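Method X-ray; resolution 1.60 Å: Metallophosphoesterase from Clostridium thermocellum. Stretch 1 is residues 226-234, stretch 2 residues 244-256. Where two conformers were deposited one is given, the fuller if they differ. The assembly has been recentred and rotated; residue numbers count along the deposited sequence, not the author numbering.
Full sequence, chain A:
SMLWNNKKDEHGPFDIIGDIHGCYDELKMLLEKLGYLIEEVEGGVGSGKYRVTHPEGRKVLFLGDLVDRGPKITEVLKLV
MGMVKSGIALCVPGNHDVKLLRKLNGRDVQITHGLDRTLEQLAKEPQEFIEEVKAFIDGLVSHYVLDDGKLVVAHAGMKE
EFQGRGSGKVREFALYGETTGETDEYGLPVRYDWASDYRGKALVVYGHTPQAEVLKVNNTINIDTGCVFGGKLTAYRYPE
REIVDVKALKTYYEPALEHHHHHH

Stretch 1, residues 226-234: GCVFGGKLT
Stretch 2, residues 244-256: VDVKALKTYYEPA

Two segments of one chain, 226-234 and 244-256, meet as an antiparallel strand pair that opens into a loop-on-loop contact, burying 761 Å² in all. The carbonyl of Gly231 is the polar hub: its O accepts from Lys247 NZ at 2.8 Å and from Ala248 N at 2.9 Å, the latter nearly linear (172°). Lys247 (chi1 t, chi2 p, chi3 t, chi4 p) curls back so that its NZ also lies 2.8 Å from Gly230 O. Strands 232-234 and 244-247 run at 160°, with Lys232 opposite Lys247 (CA to CA 4.2 Å), Leu233 opposite Val246 (5.4 Å) and Thr234 opposite Asp245 (4.3 Å). The middle pair is closed by two hydrogen bonds, Leu233 N to Val246 O and Val246 N to Leu233 O, each 2.9 Å; the flanking pairs are non-hydrogen-bonded. Lys232 (p, t, t, t) extends along the face it shares with Thr234 and Asp245 to a long salt bridge, Lys232 NZ to Asp245 OD2, 3.4 Å and weak as a hydrogen bond. A water donates to Asp245 OD2 at 2.7 Å and lies 2.7 Å from Thr234 OG1 (Thr234 chi1 m), linking the two side chains. Leu233 (t, p) and Val246 (t) occupy the other, buried face.

Before the strand, residues 226-230 form a compact turn, with Phe229 N and Gly231 N both bonded to Gly226 O at 3.0 Å. Val228 O accepts a weak bond from Tyr252 N (3.1 Å, 133°), while Val228 CG2 packs on Tyr252 CB at 3.8 Å. Phe229 (chi1 -55°) sets its CD1 3.9 Å from Pro255 CB and its CE1 4.1 Å from Tyr253 CD2. Gly230, at phi/psi 90/15, lets Thr251 approach closely: a CB there would sit 2.4 Å from Thr251 OG1. Ala248 CB fills the space beside Cys227 O at 3.4 Å.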

# COMPACT_ATOMS: atom_id res chain seq x y z
N GLY A 226 3.83 -10.17 3.36
CA GLY A 226 2.64 -10.99 3.55
C GLY A 226 2.11 -11.09 4.97
O GLY A 226 1.75 -12.16 5.46
N CYS A 227 1.97 -9.91 5.60
CA CYS A 227 1.48 -9.88 6.98
C CYS A 227 0.18 -10.66 7.15
O CYS A 227 0.05 -11.50 8.05
CB CYS A 227 1.27 -8.41 7.35
SG CYS A 227 0.81 -8.25 9.09
N VAL A 228 -0.79 -10.39 6.29
CA VAL A 228 -2.06 -11.04 6.51
C VAL A 228 -2.10 -12.55 6.32
O VAL A 228 -2.98 -13.22 6.88
CB VAL A 228 -3.14 -10.34 5.62
CG1 VAL A 228 -2.98 -10.76 4.13
CG2 VAL A 228 -4.57 -10.65 6.12
N PHE A 229 -1.08 -13.07 5.63
CA PHE A 229 -0.92 -14.49 5.38
C PHE A 229 -0.14 -15.20 6.48
O PHE A 229 0.27 -16.35 6.31
CB PHE A 229 -0.22 -14.69 4.03
CG PHE A 229 -0.91 -14.02 2.90
CD1 PHE A 229 -2.20 -14.41 2.57
CD2 PHE A 229 -0.32 -12.96 2.20
CE1 PHE A 229 -2.85 -13.77 1.48
CE2 PHE A 229 -0.99 -12.30 1.11
CZ PHE A 229 -2.28 -12.74 0.77
N GLY A 230 0.10 -14.52 7.62
CA GLY A 230 0.88 -15.09 8.70
C GLY A 230 2.39 -14.78 8.56
O GLY A 230 3.25 -15.41 9.22
N GLY A 231 2.73 -13.81 7.71
CA GLY A 231 4.12 -13.40 7.55
C GLY A 231 4.45 -12.26 8.48
O GLY A 231 4.37 -12.42 9.71
N LYS A 232 4.79 -11.10 7.92
CA LYS A 232 5.12 -9.96 8.76
C LYS A 232 4.82 -8.69 8.01
O LYS A 232 4.71 -8.70 6.78
CB LYS A 232 6.56 -9.98 9.21
CG LYS A 232 7.60 -9.97 8.17
CD LYS A 232 8.90 -10.62 8.81
CE LYS A 232 9.93 -10.89 7.73
NZ LYS A 232 11.23 -11.16 8.43
N LEU A 233 4.65 -7.62 8.76
CA LEU A 233 4.41 -6.31 8.18
C LEU A 233 5.74 -5.57 8.28
O LEU A 233 6.33 -5.47 9.38
CB LEU A 233 3.35 -5.56 8.96
CG LEU A 233 2.90 -4.26 8.33
CD1 LEU A 233 2.18 -4.56 7.00
CD2 LEU A 233 1.93 -3.47 9.28
N THR A 234 6.20 -5.08 7.13
CA THR A 234 7.51 -4.45 7.01
C THR A 234 7.42 -2.95 6.75
O THR A 234 6.59 -2.49 5.89
CB THR A 234 8.33 -5.13 5.87
OG1 THR A 234 8.60 -6.48 6.28
CG2 THR A 234 9.62 -4.37 5.62
N VAL A 244 12.49 -2.60 9.25
CA VAL A 244 11.86 -2.80 10.57
C VAL A 244 10.59 -3.60 10.34
O VAL A 244 9.86 -3.31 9.40
CB VAL A 244 11.50 -1.48 11.26
CG1 VAL A 244 10.76 -1.72 12.60
CG2 VAL A 244 12.80 -0.66 11.50
N ASP A 245 10.35 -4.62 11.14
CA ASP A 245 9.15 -5.44 10.89
C ASP A 245 8.49 -5.94 12.17
O ASP A 245 9.09 -5.94 13.24
CB ASP A 245 9.42 -6.56 9.88
CG ASP A 245 10.53 -7.52 10.30
OD1 ASP A 245 10.55 -7.92 11.48
OD2 ASP A 245 11.35 -7.92 9.42
N VAL A 246 7.21 -6.29 12.04
CA VAL A 246 6.46 -6.90 13.13
C VAL A 246 5.87 -8.20 12.61
O VAL A 246 5.21 -8.23 11.57
CB VAL A 246 5.30 -6.03 13.57
CG1 VAL A 246 4.39 -6.79 14.50
CG2 VAL A 246 5.82 -4.75 14.26
N LYS A 247 6.06 -9.28 13.34
CA LYS A 247 5.50 -10.56 12.92
C LYS A 247 3.99 -10.55 13.09
O LYS A 247 3.45 -10.00 14.03
CB LYS A 247 6.09 -11.68 13.81
CG LYS A 247 5.94 -13.07 13.21
CD LYS A 247 6.85 -13.22 11.99
CE LYS A 247 6.70 -14.59 11.37
NZ LYS A 247 5.29 -14.76 10.98
N ALA A 248 3.27 -11.18 12.15
CA ALA A 248 1.84 -11.32 12.34
C ALA A 248 1.52 -12.07 13.61
O ALA A 248 2.18 -13.07 13.90
CB ALA A 248 1.23 -12.10 11.13
N LEU A 249 0.43 -11.68 14.26
CA LEU A 249 0.01 -12.29 15.52
C LEU A 249 -0.63 -13.65 15.32
O LEU A 249 -0.58 -14.53 16.18
CB LEU A 249 -0.98 -11.36 16.22
CG LEU A 249 -0.43 -10.01 16.67
CD1 LEU A 249 -1.57 -9.12 17.17
CD2 LEU A 249 0.64 -10.16 17.74
N LYS A 250 -1.23 -13.82 14.14
CA LYS A 250 -1.93 -15.04 13.71
C LYS A 250 -1.84 -15.12 12.21
O LYS A 250 -1.49 -14.15 11.53
CB LYS A 250 -3.45 -15.03 14.02
CG LYS A 250 -3.87 -14.57 15.39
CD LYS A 250 -5.39 -14.46 15.53
CE LYS A 250 -5.75 -13.78 16.88
NZ LYS A 250 -5.00 -14.31 18.08
N THR A 251 -2.21 -16.29 11.69
CA THR A 251 -2.42 -16.41 10.25
C THR A 251 -3.86 -16.03 9.91
O THR A 251 -4.78 -16.79 10.18
CB THR A 251 -2.18 -17.85 9.74
OG1 THR A 251 -0.79 -18.17 9.80
CG2 THR A 251 -2.64 -17.97 8.32
N TYR A 252 -4.08 -14.88 9.29
CA TYR A 252 -5.45 -14.40 9.15
C TYR A 252 -6.10 -14.89 7.88
O TYR A 252 -7.32 -14.96 7.78
CB TYR A 252 -5.49 -12.88 9.12
CG TYR A 252 -4.95 -12.21 10.38
CD1 TYR A 252 -5.69 -12.19 11.54
CD2 TYR A 252 -3.70 -11.60 10.37
CE1 TYR A 252 -5.21 -11.59 12.68
CE2 TYR A 252 -3.19 -11.01 11.54
CZ TYR A 252 -3.97 -11.00 12.67
OH TYR A 252 -3.49 -10.42 13.84
N TYR A 253 -5.29 -15.31 6.92
CA TYR A 253 -5.81 -15.57 5.57
C TYR A 253 -4.85 -16.50 4.88
O TYR A 253 -3.66 -16.47 5.14
CB TYR A 253 -5.93 -14.25 4.78
CG TYR A 253 -7.03 -14.33 3.73
CD1 TYR A 253 -8.34 -13.99 4.04
CD2 TYR A 253 -6.72 -14.74 2.45
CE1 TYR A 253 -9.34 -14.04 3.09
CE2 TYR A 253 -7.72 -14.78 1.48
CZ TYR A 253 -9.02 -14.47 1.81
OH TYR A 253 -9.98 -14.57 0.81
N GLU A 254 -5.34 -17.39 4.01
CA GLU A 254 -4.46 -18.31 3.31
C GLU A 254 -3.88 -17.71 2.05
O GLU A 254 -4.61 -17.08 1.26
CB GLU A 254 -5.22 -19.59 2.89
CG GLU A 254 -6.44 -19.90 3.76
CD GLU A 254 -6.92 -21.35 3.65
OE1 GLU A 254 -6.43 -22.09 2.76
OE2 GLU A 254 -7.78 -21.74 4.47
N PRO A 255 -2.56 -17.91 1.83
CA PRO A 255 -1.96 -17.32 0.62
C PRO A 255 -2.40 -18.06 -0.64
O PRO A 255 -3.09 -19.09 -0.51
CB PRO A 255 -0.45 -17.45 0.87
CG PRO A 255 -0.31 -18.58 1.86
CD PRO A 255 -1.57 -18.57 2.71
N ALA A 256 -2.02 -17.52 -1.79
CA ALA A 256 -2.41 -18.12 -3.06
C ALA A 256 -2.00 -19.55 -3.14
O ALA A 256 -0.99 -19.96 -2.56
CB ALA A 256 -1.79 -17.36 -4.24
O HOH W 1 10.94 -7.71 6.76